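Local coordinates for putative Fe-S biosynthesis protein (Lactobacillus acidophilus, PDB 2QGO), which probably takes part in iron-sulphur cluster biosynthesis, though its exact role is not established, at residues L4-F8 with I66-V72; N11-L16 with D91-L97; L22-L26 with N71-Y75; I52-D56 with N114-L118. All blocks are in the same frame, centred on the assembly; numbering follows the deposited sequence.

Interaction 1 of 4, residues L4-F8 with I66-V72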
loop_
_atom_site.group_PDB
_atom_site.type_symbol
_atom_site.label_atom_id
_atom_site.label_comp_id
_atom_site.label_asym_id
_atom_site.label_seq_id
_atom_site.Cartn_x
_atom_site.Cartn_y
_atom_site.Cartn_z
ATOM N N LEU A 4 -1.598 -13.864 -3.808
ATOM C CA LEU A 4 -1.493 -12.806 -2.756
ATOM C C LEU A 4 -2.862 -12.462 -2.207
ATOM O O LEU A 4 -3.807 -12.236 -2.960
ATOM C CB LEU A 4 -0.909 -11.505 -3.322
ATOM C CG LEU A 4 0.449 -11.363 -3.996
ATOM C CD1 LEU A 4 1.554 -11.741 -3.037
ATOM C CD2 LEU A 4 0.477 -12.224 -5.238
ATOM N N ASN A 5 -2.976 -12.408 -0.892
ATOM C CA ASN A 5 -4.239 -12.021 -0.297
ATOM C C ASN A 5 -3.896 -11.185 0.924
ATOM O O ASN A 5 -2.805 -11.309 1.495
ATOM C CB ASN A 5 -5.084 -13.242 0.077
ATOM C CG ASN A 5 -4.547 -13.973 1.273
ATOM O OD1 ASN A 5 -3.595 -14.752 1.170
ATOM N ND2 ASN A 5 -5.143 -13.711 2.434
ATOM N N ILE A 6 -4.816 -10.318 1.318
ATOM C CA ILE A 6 -4.560 -9.453 2.452
ATOM C C ILE A 6 -5.823 -9.156 3.230
ATOM O O ILE A 6 -6.920 -9.169 2.680
ATOM C CB ILE A 6 -3.943 -8.111 1.973
ATOM C CG1 ILE A 6 -3.419 -7.308 3.163
ATOM C CG2 ILE A 6 -4.996 -7.288 1.213
ATOM C CD1 ILE A 6 -2.654 -6.050 2.757
ATOM N N LYS A 7 -5.661 -8.880 4.513
ATOM C CA LYS A 7 -6.793 -8.537 5.365
ATOM C C LYS A 7 -6.408 -7.301 6.169
ATOM O O LYS A 7 -5.249 -7.158 6.578
ATOM C CB LYS A 7 -7.142 -9.698 6.314
ATOM C CG LYS A 7 -8.419 -9.450 7.112
ATOM C CD LYS A 7 -8.979 -10.732 7.720
ATOM C CE LYS A 7 -10.434 -10.536 8.186
ATOM N NZ LYS A 7 -11.022 -11.798 8.749
ATOM N N PHE A 8 -7.369 -6.401 6.370
ATOM C CA PHE A 8 -7.133 -5.182 7.142
ATOM C C PHE A 8 -7.904 -5.299 8.453
ATOM O O PHE A 8 -9.111 -5.542 8.443
ATOM C CB PHE A 8 -7.641 -3.939 6.404
ATOM C CG PHE A 8 -7.028 -3.726 5.047
ATOM C CD1 PHE A 8 -7.495 -4.427 3.939
ATOM C CD2 PHE A 8 -5.993 -2.809 4.870
ATOM C CE1 PHE A 8 -6.941 -4.218 2.667
ATOM C CE2 PHE A 8 -5.430 -2.591 3.600
ATOM C CZ PHE A 8 -5.910 -3.298 2.502
ATOM N N ILE A 66 -4.440 -7.793 -5.291
ATOM C CA ILE A 66 -4.194 -8.474 -4.044
ATOM C C ILE A 66 -5.590 -8.780 -3.542
ATOM O O ILE A 66 -6.359 -7.872 -3.227
ATOM C CB ILE A 66 -3.449 -7.575 -3.035
ATOM C CG1 ILE A 66 -2.087 -7.179 -3.606
ATOM C CG2 ILE A 66 -3.241 -8.325 -1.727
ATOM C CD1 ILE A 66 -1.278 -6.239 -2.716
ATOM N N ALA A 67 -5.921 -10.065 -3.502
ATOM C CA ALA A 67 -7.232 -10.501 -3.061
ATOM C C ALA A 67 -7.504 -10.159 -1.601
ATOM O O ALA A 67 -6.608 -10.190 -0.762
ATOM C CB ALA A 67 -7.374 -11.997 -3.280
ATOM N N ASN A 68 -8.755 -9.812 -1.323
ATOM C CA ASN A 68 -9.220 -9.488 0.017
ATOM C C ASN A 68 -10.733 -9.626 -0.006
ATOM O O ASN A 68 -11.347 -9.606 -1.067
ATOM C CB ASN A 68 -8.833 -8.062 0.440
ATOM C CG ASN A 68 -9.403 -6.993 -0.482
ATOM O OD1 ASN A 68 -8.858 -6.742 -1.557
ATOM N ND2 ASN A 68 -10.505 -6.365 -0.070
ATOM N N GLU A 69 -11.328 -9.761 1.168
ATOM C CA GLU A 69 -12.769 -9.915 1.269
ATOM C C GLU A 69 -13.383 -8.651 1.838
ATOM O O GLU A 69 -14.499 -8.666 2.342
ATOM C CB GLU A 69 -13.082 -11.109 2.168
ATOM C CG GLU A 69 -12.125 -12.268 1.930
ATOM C CD GLU A 69 -12.804 -13.618 1.998
ATOM O OE1 GLU A 69 -13.375 -13.940 3.069
ATOM O OE2 GLU A 69 -12.759 -14.362 0.984
ATOM N N GLN A 70 -12.654 -7.546 1.733
ATOM C CA GLN A 70 -13.142 -6.287 2.267
ATOM C C GLN A 70 -13.459 -5.223 1.217
ATOM O O GLN A 70 -13.679 -4.057 1.546
ATOM C CB GLN A 70 -12.150 -5.781 3.313
ATOM C CG GLN A 70 -12.189 -6.627 4.575
ATOM C CD GLN A 70 -10.999 -6.416 5.486
ATOM O OE1 GLN A 70 -9.899 -6.904 5.211
ATOM N NE2 GLN A 70 -11.210 -5.691 6.576
ATOM N N ASN A 71 -13.495 -5.644 -0.044
ATOM C CA ASN A 71 -13.826 -4.755 -1.153
ATOM C C ASN A 71 -12.835 -3.626 -1.346
ATOM O O ASN A 71 -13.206 -2.538 -1.768
ATOM C CB ASN A 71 -15.220 -4.172 -0.947
ATOM C CG ASN A 71 -16.262 -5.241 -0.793
ATOM O OD1 ASN A 71 -16.571 -5.953 -1.748
ATOM N ND2 ASN A 71 -16.796 -5.383 0.414
ATOM N N VAL A 72 -11.577 -3.892 -1.030
ATOM C CA VAL A 72 -10.541 -2.892 -1.191
ATOM C C VAL A 72 -9.876 -3.102 -2.545
ATOM O O VAL A 72 -9.481 -4.219 -2.889
ATOM C CB VAL A 72 -9.485 -3.008 -0.067
ATOM C CG1 VAL A 72 -8.361 -2.004 -0.290
ATOM C CG2 VAL A 72 -10.152 -2.774 1.284
HETATM O O HOH W 1 -9.794 -9.394 3.544
#
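The edge strand 6-8 is tied here to the loop that joins strands 64-65 and 73-76, with Gln70 reaching across to the backbone of Phe8. The Gln70 amide makes two bonds to this one residue. Its OE1 accepts from Phe8 N at 2.8 Å, in the carbonyl plane and on a lone pair, with a nearly straight N-H at 177°. Its NE2 donates to Phe8 O, also at 2.8 Å and on a lone pair. The side chain thus pairs with the strand edge much as a neighbouring peptide would. Gln70 OE1 also lies at the edge of the Phe8 ring, in its plane. A water donates to Gln70 OE1 and to Ile6 O, and accepts from Glu69 N. Nearer the chain start, Asn5 and Ala67 form a single backbone bridge. Ile6 N donates to Ala67 O at 2.7 Å, and Ala67 N donates to Leu4 O at 3.1 Å. Beside the bridge, Ile6 CG2 meets Ile66 CG2 at 3.6 Å. Val72 CG2 packs 3.8 Å from Phe8 CE1. The Phe8 ring is put there by its CG lying anti to the carbonyl carbon (chi1 -58°). The side chains of Met90 and Leu16 also touch Phe8. A leucine in place of Gln70 would probably leave both Phe8 N and Phe8 O without their mates on this side and take an acceptor from the water. Two oriented bonds at Gln70 fix the rotation of its amide, and they let an irregular loop satisfy the polar edge of a strand.

Interaction 2 of 4, residues N11-L16 with D91-L97; sequences NAVDYL and DYNAGSL
Tyr15 and Tyr92 lie in an offset stack, with ring centroids 3.9 Å apart and planes only 9° from parallel. Tyr92 CE1 sits over the centre of the Tyr15 ring. From the other partner's side, Tyr15 CD1 comes over the face of Tyr92 but toward its rim, 3.4 Å from Tyr92 CZ. The Tyr15 CB adds a CH-pi contact, 4.0 Å from the centroid of the Tyr92 ring. Tyr15 carries its CG anti to the backbone N (chi1 177°), and Tyr92 has the same torsion, which brings the two rings face to face. The two side chains themselves cross at about a right angle. Leu97 CG approaches the Tyr15 ring obliquely, 3.9 Å from Tyr15 CE2. Close to the backbones, Ala12 CA lies 3.8 Å from Tyr92 CB, and the small Ala12 side chain lets the helix come this near. Asn11 CB rests 3.5 Å from Tyr92 O.

The contact lays helix 10-18 across a beta hairpin made by strands 88-93 and 96-101. The short axes of helix 11-16 and strand 91-93 cross at 80°. A type I' turn from Asn93 to Ser96 closes the hairpin.

Further out, Ile112 of strand 104-114 also touches Tyr15, and both Val110 and Ile112 touch Leu97. Thr9 OG1 is hydrogen-bonded to Asp91 OD1 and to Ala12 N, so one hydroxyl links the strand to the first turn of the helix. Asp91 OD1 also takes a weak bond from Tyr92 N.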
loop_
_atom_site.group_PDB
_atom_site.type_symbol
_atom_site.label_atom_id
_atom_site.label_comp_id
_atom_site.label_asym_id
_atom_site.label_seq_id
_atom_site.Cartn_x
_atom_site.Cartn_y
_atom_site.Cartn_z
ATOM N N ASN A 11 -8.894 -1.633 13.148
ATOM C CA ASN A 11 -8.166 -0.391 13.375
ATOM C C ASN A 11 -7.518 0.138 12.097
ATOM O O ASN A 11 -7.425 1.352 11.905
ATOM C CB ASN A 11 -7.122 -0.591 14.478
ATOM C CG ASN A 11 -7.758 -0.866 15.837
ATOM O OD1 ASN A 11 -8.983 -0.935 15.958
ATOM N ND2 ASN A 11 -6.931 -1.025 16.862
ATOM N N ALA A 12 -7.071 -0.764 11.221
ATOM C CA ALA A 12 -6.469 -0.342 9.962
ATOM C C ALA A 12 -7.568 0.252 9.079
ATOM O O ALA A 12 -7.387 1.306 8.465
ATOM C CB ALA A 12 -5.810 -1.525 9.259
ATOM N N VAL A 13 -8.715 -0.426 9.026
ATOM C CA VAL A 13 -9.847 0.043 8.230
ATOM C C VAL A 13 -10.314 1.423 8.707
ATOM O O VAL A 13 -10.531 2.332 7.900
ATOM C CB VAL A 13 -11.038 -0.945 8.317
ATOM C CG1 VAL A 13 -12.309 -0.289 7.779
ATOM C CG2 VAL A 13 -10.719 -2.204 7.531
ATOM N N ASP A 14 -10.474 1.576 10.017
ATOM C CA ASP A 14 -10.901 2.856 10.575
ATOM C C ASP A 14 -9.924 3.948 10.179
ATOM O O ASP A 14 -10.326 5.025 9.741
ATOM C CB ASP A 14 -10.977 2.795 12.096
ATOM C CG ASP A 14 -12.223 2.103 12.583
ATOM O OD1 ASP A 14 -13.152 1.883 11.767
ATOM O OD2 ASP A 14 -12.278 1.784 13.791
ATOM N N TYR A 15 -8.638 3.658 10.331
ATOM C CA TYR A 15 -7.606 4.626 9.991
ATOM C C TYR A 15 -7.682 5.027 8.510
ATOM O O TYR A 15 -7.729 6.212 8.181
ATOM C CB TYR A 15 -6.225 4.050 10.325
ATOM C CG TYR A 15 -5.080 4.955 9.929
ATOM C CD1 TYR A 15 -4.819 6.133 10.622
ATOM C CD2 TYR A 15 -4.280 4.647 8.829
ATOM C CE1 TYR A 15 -3.781 6.995 10.222
ATOM C CE2 TYR A 15 -3.249 5.494 8.420
ATOM C CZ TYR A 15 -3.004 6.668 9.121
ATOM O OH TYR A 15 -1.998 7.507 8.692
ATOM N N LEU A 16 -7.693 4.041 7.621
ATOM C CA LEU A 16 -7.770 4.335 6.191
ATOM C C LEU A 16 -8.974 5.229 5.910
ATOM O O LEU A 16 -8.920 6.100 5.038
ATOM C CB LEU A 16 -7.855 3.035 5.385
ATOM C CG LEU A 16 -6.612 2.141 5.536
ATOM C CD1 LEU A 16 -6.807 0.821 4.804
ATOM C CD2 LEU A 16 -5.397 2.868 4.999
ATOM N N ASP A 91 -2.307 -3.736 9.865
ATOM C CA ASP A 91 -2.860 -3.300 11.140
ATOM C C ASP A 91 -2.452 -1.859 11.421
ATOM O O ASP A 91 -1.617 -1.293 10.713
ATOM C CB ASP A 91 -2.362 -4.227 12.251
ATOM C CG ASP A 91 -3.005 -3.938 13.586
ATOM O OD1 ASP A 91 -4.170 -3.487 13.614
ATOM O OD2 ASP A 91 -2.346 -4.178 14.622
ATOM N N TYR A 92 -3.054 -1.267 12.444
ATOM C CA TYR A 92 -2.752 0.103 12.825
ATOM C C TYR A 92 -2.752 0.211 14.346
ATOM O O TYR A 92 -3.728 -0.146 14.992
ATOM C CB TYR A 92 -3.797 1.075 12.254
ATOM C CG TYR A 92 -3.431 2.528 12.486
ATOM C CD1 TYR A 92 -2.473 3.155 11.697
ATOM C CD2 TYR A 92 -3.976 3.248 13.551
ATOM C CE1 TYR A 92 -2.054 4.468 11.960
ATOM C CE2 TYR A 92 -3.561 4.568 13.826
ATOM C CZ TYR A 92 -2.600 5.166 13.026
ATOM O OH TYR A 92 -2.171 6.452 13.284
ATOM N N ASN A 93 -1.652 0.692 14.914
ATOM C CA ASN A 93 -1.539 0.865 16.366
ATOM C C ASN A 93 -0.238 1.598 16.666
ATOM O O ASN A 93 0.695 1.561 15.867
ATOM C CB ASN A 93 -1.599 -0.495 17.097
ATOM C CG ASN A 93 -0.465 -1.428 16.717
ATOM O OD1 ASN A 93 0.612 -1.410 17.325
ATOM N ND2 ASN A 93 -0.702 -2.257 15.701
ATOM N N ALA A 94 -0.171 2.278 17.805
ATOM C CA ALA A 94 1.036 3.031 18.134
ATOM C C ALA A 94 1.235 4.129 17.077
ATOM O O ALA A 94 2.366 4.536 16.792
ATOM C CB ALA A 94 2.241 2.098 18.148
ATOM N N GLY A 95 0.127 4.582 16.492
ATOM C CA GLY A 95 0.169 5.620 15.477
ATOM C C GLY A 95 0.780 5.232 14.141
ATOM O O GLY A 95 1.154 6.107 13.356
ATOM N N SER A 96 0.884 3.940 13.855
ATOM C CA SER A 96 1.470 3.535 12.584
ATOM C C SER A 96 0.819 2.331 11.911
ATOM O O SER A 96 0.270 1.449 12.567
ATOM C CB SER A 96 2.961 3.262 12.778
ATOM O OG SER A 96 3.168 2.359 13.860
ATOM N N LEU A 97 0.878 2.315 10.583
ATOM C CA LEU A 97 0.349 1.205 9.800
ATOM C C LEU A 97 1.439 0.148 9.827
ATOM O O LEU A 97 2.611 0.467 9.664
ATOM C CB LEU A 97 0.104 1.622 8.347
ATOM C CG LEU A 97 -1.263 2.164 7.919
ATOM C CD1 LEU A 97 -1.206 2.537 6.443
ATOM C CD2 LEU A 97 -2.344 1.110 8.161
#

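Interaction 3 of 4, residues L22-L26 with N71-Y75; sequences LDKIL and NVKIY
Leu26 O accepts from Tyr75 N at 2.6 Å, the shortest hydrogen bond between residues 22-26 and 71-75. Ile74 CA adds a CA-H...O contact to the same oxygen at 3.1 Å. Leu26 O also lies at the edge of the Tyr75 ring, in its plane. Toward the same segment, Leu26 N donates to Lys73 O at 2.7 Å, with a nearly straight N-H at 176°. Leu26 is therefore held through both its N-H and its carbonyl. Next to this pairing, a water accepts from Lys73 N and lies within hydrogen-bonding distance of Leu22 O and Lys24 O. It bridges the two segments just before the strand pairing starts. Lys73 is the centre of an inverse gamma turn.

Leu26 and Ile74 lie on one face of the sheet, which Phe8 and Ile52 also help to cover. At its margin Leu26 CD1 meets Val72 CG1 at 3.6 Å, and Leu22 CD1 reaches Val72 CG2 at 4.0 Å. On the other face, Ile25 CD1 lies 3.8 Å from Lys73 CD, against the extended aliphatic part of the lysine. Ile25 CG1 stands beside the backbone N (chi1 -62°), which puts the CG2 methyl 4.1 Å from Tyr75 CD2, obliquely to the ring. Lys24 points away and forms a salt bridge with Asp56. Here strands 25-30 and 73-76 begin to run side by side, as parallel neighbours inside the mixed sheet of this domain.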
loop_
_atom_site.group_PDB
_atom_site.type_symbol
_atom_site.label_atom_id
_atom_site.label_comp_id
_atom_site.label_asym_id
_atom_site.label_seq_id
_atom_site.Cartn_x
_atom_site.Cartn_y
_atom_site.Cartn_z
ATOM N N LEU A 22 -9.829 4.658 1.880
ATOM C CA LEU A 22 -10.238 3.255 1.846
ATOM C C LEU A 22 -10.974 2.871 0.560
ATOM O O LEU A 22 -10.960 1.716 0.136
ATOM C CB LEU A 22 -11.123 2.943 3.058
ATOM C CG LEU A 22 -11.584 1.488 3.230
ATOM C CD1 LEU A 22 -10.385 0.562 3.392
ATOM C CD2 LEU A 22 -12.495 1.396 4.436
ATOM N N ASP A 23 -11.606 3.859 -0.053
ATOM C CA ASP A 23 -12.378 3.683 -1.276
ATOM C C ASP A 23 -11.545 3.947 -2.528
ATOM O O ASP A 23 -12.047 3.862 -3.644
ATOM C CB ASP A 23 -13.552 4.664 -1.257
ATOM C CG ASP A 23 -13.088 6.123 -1.297
ATOM O OD1 ASP A 23 -12.315 6.552 -0.392
ATOM O OD2 ASP A 23 -13.485 6.840 -2.248
ATOM N N LYS A 24 -10.274 4.275 -2.337
ATOM C CA LYS A 24 -9.394 4.592 -3.447
ATOM C C LYS A 24 -8.667 3.392 -4.040
ATOM O O LYS A 24 -8.750 2.272 -3.534
ATOM C CB LYS A 24 -8.340 5.597 -2.986
ATOM C CG LYS A 24 -8.889 6.894 -2.415
ATOM C CD LYS A 24 -9.477 7.775 -3.494
ATOM C CE LYS A 24 -9.813 9.145 -2.949
ATOM N NZ LYS A 24 -10.451 9.974 -4.004
ATOM N N ILE A 25 -7.946 3.648 -5.129
ATOM C CA ILE A 25 -7.145 2.615 -5.748
ATOM C C ILE A 25 -5.897 2.592 -4.871
ATOM O O ILE A 25 -5.206 3.605 -4.742
ATOM C CB ILE A 25 -6.746 2.990 -7.190
ATOM C CG1 ILE A 25 -8.003 3.146 -8.054
ATOM C CG2 ILE A 25 -5.791 1.943 -7.757
ATOM C CD1 ILE A 25 -8.911 1.915 -8.073
ATOM N N LEU A 26 -5.618 1.459 -4.247
ATOM C CA LEU A 26 -4.444 1.366 -3.384
ATOM C C LEU A 26 -3.356 0.517 -4.016
ATOM O O LEU A 26 -3.632 -0.519 -4.618
ATOM C CB LEU A 26 -4.819 0.783 -2.020
ATOM C CG LEU A 26 -5.869 1.567 -1.239
ATOM C CD1 LEU A 26 -6.149 0.852 0.071
ATOM C CD2 LEU A 26 -5.377 3.001 -0.987
ATOM N N ASN A 71 -13.495 -5.644 -0.044
ATOM C CA ASN A 71 -13.826 -4.755 -1.153
ATOM C C ASN A 71 -12.835 -3.626 -1.346
ATOM O O ASN A 71 -13.206 -2.538 -1.768
ATOM C CB ASN A 71 -15.220 -4.172 -0.947
ATOM C CG ASN A 71 -16.262 -5.241 -0.793
ATOM O OD1 ASN A 71 -16.571 -5.953 -1.748
ATOM N ND2 ASN A 71 -16.796 -5.383 0.414
ATOM N N VAL A 72 -11.577 -3.892 -1.030
ATOM C CA VAL A 72 -10.541 -2.892 -1.191
ATOM C C VAL A 72 -9.876 -3.102 -2.545
ATOM O O VAL A 72 -9.481 -4.219 -2.889
ATOM C CB VAL A 72 -9.485 -3.008 -0.067
ATOM C CG1 VAL A 72 -8.361 -2.004 -0.290
ATOM C CG2 VAL A 72 -10.152 -2.774 1.284
ATOM N N LYS A 73 -9.768 -2.032 -3.321
ATOM C CA LYS A 73 -9.132 -2.115 -4.629
ATOM C C LYS A 73 -7.637 -1.885 -4.420
ATOM O O LYS A 73 -7.148 -0.767 -4.563
ATOM C CB LYS A 73 -9.718 -1.056 -5.560
ATOM C CG LYS A 73 -11.218 -1.214 -5.759
ATOM C CD LYS A 73 -11.802 -0.069 -6.560
ATOM C CE LYS A 73 -13.267 -0.310 -6.841
ATOM N NZ LYS A 73 -13.871 0.827 -7.596
ATOM N N ILE A 74 -6.931 -2.953 -4.055
ATOM C CA ILE A 74 -5.498 -2.880 -3.792
ATOM C C ILE A 74 -4.688 -3.670 -4.808
ATOM O O ILE A 74 -5.008 -4.810 -5.124
ATOM C CB ILE A 74 -5.176 -3.361 -2.340
ATOM C CG1 ILE A 74 -3.662 -3.351 -2.101
ATOM C CG2 ILE A 74 -5.775 -4.748 -2.091
ATOM C CD1 ILE A 74 -3.273 -3.508 -0.640
ATOM N N TYR A 75 -3.625 -3.047 -5.307
ATOM C CA TYR A 75 -2.764 -3.639 -6.329
ATOM C C TYR A 75 -1.280 -3.629 -5.975
ATOM O O TYR A 75 -0.866 -3.056 -4.971
ATOM C CB TYR A 75 -2.922 -2.866 -7.637
ATOM C CG TYR A 75 -4.309 -2.900 -8.228
ATOM C CD1 TYR A 75 -4.587 -3.692 -9.336
ATOM C CD2 TYR A 75 -5.344 -2.134 -7.688
ATOM C CE1 TYR A 75 -5.861 -3.725 -9.901
ATOM C CE2 TYR A 75 -6.638 -2.163 -8.246
ATOM C CZ TYR A 75 -6.883 -2.964 -9.358
ATOM O OH TYR A 75 -8.137 -3.016 -9.937
HETATM O O HOH W 2 -10.533 0.549 -2.385
HETATM O O HOH W 3 -12.993 0.644 -3.033
#

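Interaction 4 of 4, residues I52-D56 with N114-L118; sequences IIWLD and NGAAL
The Trp54 indole lies with one face against Asn114. Asn114 CA sits over the five-membered ring in a CH-pi contact, 3.8 Å from its centroid and 27° off the ring normal. The amide of Asn114 follows the six-membered part, with ND2 3.2 Å from Trp54 CZ2. It does not stack flat, because the ring and amide planes are 42° apart. Trp54 CG stands between the backbone N and the carbonyl carbon (chi1 67°), and this turns the indole over Asn114. A water also lies over the rim of that indole face. It donates to Trp54 O and accepts from Ala116 N.

Asn114 ends strand 104-114 and is the N-cap of helix 115-125. Its OD1 accepts from Ala117 N at 3.0 Å, with the donor above the carbonyl plane. Trp54 and Asn114 form a parallel bridge, so the last paired residue of one strand is also the cap of the helix. Just beyond it, Gly115 N donates to Trp54 O at 3.0 Å. A serine in place of Trp54 would probably open a gap over Asn114 and leave the cap residue freer to shift.

Ile53 and Leu55 both pack against Gly115. Ile53 CG2 and Leu55 CD2 each come 3.6 Å from Gly115 CA. Leu55 CD2 occupies the place a CB of residue 115 would take. One turn along, Leu118 CD1 meets Ile53 CD1 at 4.1 Å, the two side chains crossing at about a right angle. Tyr37 touches both Ile53 and Leu55, while Ile21 and Lys24 lie against Trp54.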
loop_
_atom_site.group_PDB
_atom_site.type_symbol
_atom_site.label_atom_id
_atom_site.label_comp_id
_atom_site.label_asym_id
_atom_site.label_seq_id
_atom_site.Cartn_x
_atom_site.Cartn_y
_atom_site.Cartn_z
ATOM N N ILE A 52 1.886 2.492 1.182
ATOM C CA ILE A 52 0.602 2.404 0.500
ATOM C C ILE A 52 0.448 3.668 -0.321
ATOM O O ILE A 52 0.473 4.772 0.214
ATOM C CB ILE A 52 -0.581 2.333 1.492
ATOM C CG1 ILE A 52 -0.692 0.922 2.071
ATOM C CG2 ILE A 52 -1.885 2.731 0.787
ATOM C CD1 ILE A 52 -0.989 -0.139 1.014
ATOM N N ILE A 53 0.287 3.502 -1.622
ATOM C CA ILE A 53 0.115 4.642 -2.501
ATOM C C ILE A 53 -1.333 4.646 -2.948
ATOM O O ILE A 53 -1.838 3.618 -3.385
ATOM C CB ILE A 53 1.023 4.513 -3.747
ATOM C CG1 ILE A 53 2.473 4.312 -3.308
ATOM C CG2 ILE A 53 0.878 5.733 -4.635
ATOM C CD1 ILE A 53 2.972 5.348 -2.316
ATOM N N TRP A 54 -2.013 5.779 -2.827
ATOM C CA TRP A 54 -3.395 5.824 -3.281
ATOM C C TRP A 54 -3.567 6.666 -4.546
ATOM O O TRP A 54 -2.879 7.668 -4.742
ATOM C CB TRP A 54 -4.338 6.318 -2.172
ATOM C CG TRP A 54 -4.176 7.741 -1.763
ATOM C CD1 TRP A 54 -3.414 8.218 -0.738
ATOM C CD2 TRP A 54 -4.844 8.879 -2.332
ATOM N NE1 TRP A 54 -3.570 9.580 -0.625
ATOM C CE2 TRP A 54 -4.440 10.013 -1.591
ATOM C CE3 TRP A 54 -5.742 9.049 -3.395
ATOM C CZ2 TRP A 54 -4.907 11.301 -1.876
ATOM C CZ3 TRP A 54 -6.209 10.336 -3.684
ATOM C CH2 TRP A 54 -5.787 11.444 -2.925
ATOM N N LEU A 55 -4.479 6.228 -5.407
ATOM C CA LEU A 55 -4.765 6.915 -6.665
ATOM C C LEU A 55 -6.271 6.923 -6.898
ATOM O O LEU A 55 -7.027 6.310 -6.143
ATOM C CB LEU A 55 -4.093 6.191 -7.838
ATOM C CG LEU A 55 -2.572 6.033 -7.903
ATOM C CD1 LEU A 55 -2.234 5.160 -9.109
ATOM C CD2 LEU A 55 -1.887 7.394 -8.031
ATOM N N ASP A 56 -6.711 7.618 -7.942
ATOM C CA ASP A 56 -8.140 7.647 -8.242
ATOM C C ASP A 56 -8.524 6.732 -9.395
ATOM O O ASP A 56 -9.698 6.449 -9.613
ATOM C CB ASP A 56 -8.600 9.078 -8.490
ATOM C CG ASP A 56 -8.817 9.826 -7.193
ATOM O OD1 ASP A 56 -9.730 9.428 -6.440
ATOM O OD2 ASP A 56 -8.074 10.788 -6.909
ATOM N N ASN A 114 0.095 10.120 -1.410
ATOM C CA ASN A 114 -0.824 10.544 -2.455
ATOM C C ASN A 114 -0.031 10.382 -3.758
ATOM O O ASN A 114 0.872 11.164 -4.036
ATOM C CB ASN A 114 -1.186 12.016 -2.248
ATOM C CG ASN A 114 -2.061 12.567 -3.355
ATOM O OD1 ASN A 114 -1.957 12.156 -4.512
ATOM N ND2 ASN A 114 -2.917 13.519 -3.007
ATOM N N GLY A 115 -0.380 9.371 -4.547
ATOM C CA GLY A 115 0.329 9.105 -5.788
ATOM C C GLY A 115 0.460 10.263 -6.764
ATOM O O GLY A 115 1.550 10.552 -7.266
ATOM N N ALA A 116 -0.658 10.917 -7.047
ATOM C CA ALA A 116 -0.653 12.037 -7.968
ATOM C C ALA A 116 0.293 13.111 -7.452
ATOM O O ALA A 116 1.105 13.635 -8.205
ATOM C CB ALA A 116 -2.073 12.597 -8.134
ATOM N N ALA A 117 0.204 13.423 -6.162
ATOM C CA ALA A 117 1.067 14.443 -5.580
ATOM C C ALA A 117 2.541 14.083 -5.761
ATOM O O ALA A 117 3.357 14.939 -6.110
ATOM C CB ALA A 117 0.737 14.630 -4.098
ATOM N N LEU A 118 2.878 12.819 -5.520
ATOM C CA LEU A 118 4.253 12.347 -5.683
ATOM C C LEU A 118 4.761 12.604 -7.097
ATOM O O LEU A 118 5.819 13.200 -7.280
ATOM C CB LEU A 118 4.341 10.847 -5.374
ATOM C CG LEU A 118 4.319 10.504 -3.882
ATOM C CD1 LEU A 118 4.088 9.013 -3.694
ATOM C CD2 LEU A 118 5.639 10.943 -3.240
HETATM O O HOH W 4 -3.380 10.167 -5.868
#

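Overall arrangement
All four contacts reach one mixed sheet and are partly buried. Interaction 3 lies closest to the centre of the chain and interaction 2 furthest out, about 9 and 13 Å between centres. Interactions 1 and 3 share Val72 and the chain leading into strand 73-76. Interaction 3 is the start of parallel pairing inside the sheet, whereas interaction 1 replaces strand pairing at an outer strand partly with a side-chain amide. Interactions 2 and 4 set helices against strands, and both use an aromatic face, one against another ring and one against a helix cap. Val13 and Leu16 connect interaction 2 to Phe8 and Leu22. A salt bridge from Lys24 to Asp56 joins interactions 3 and 4.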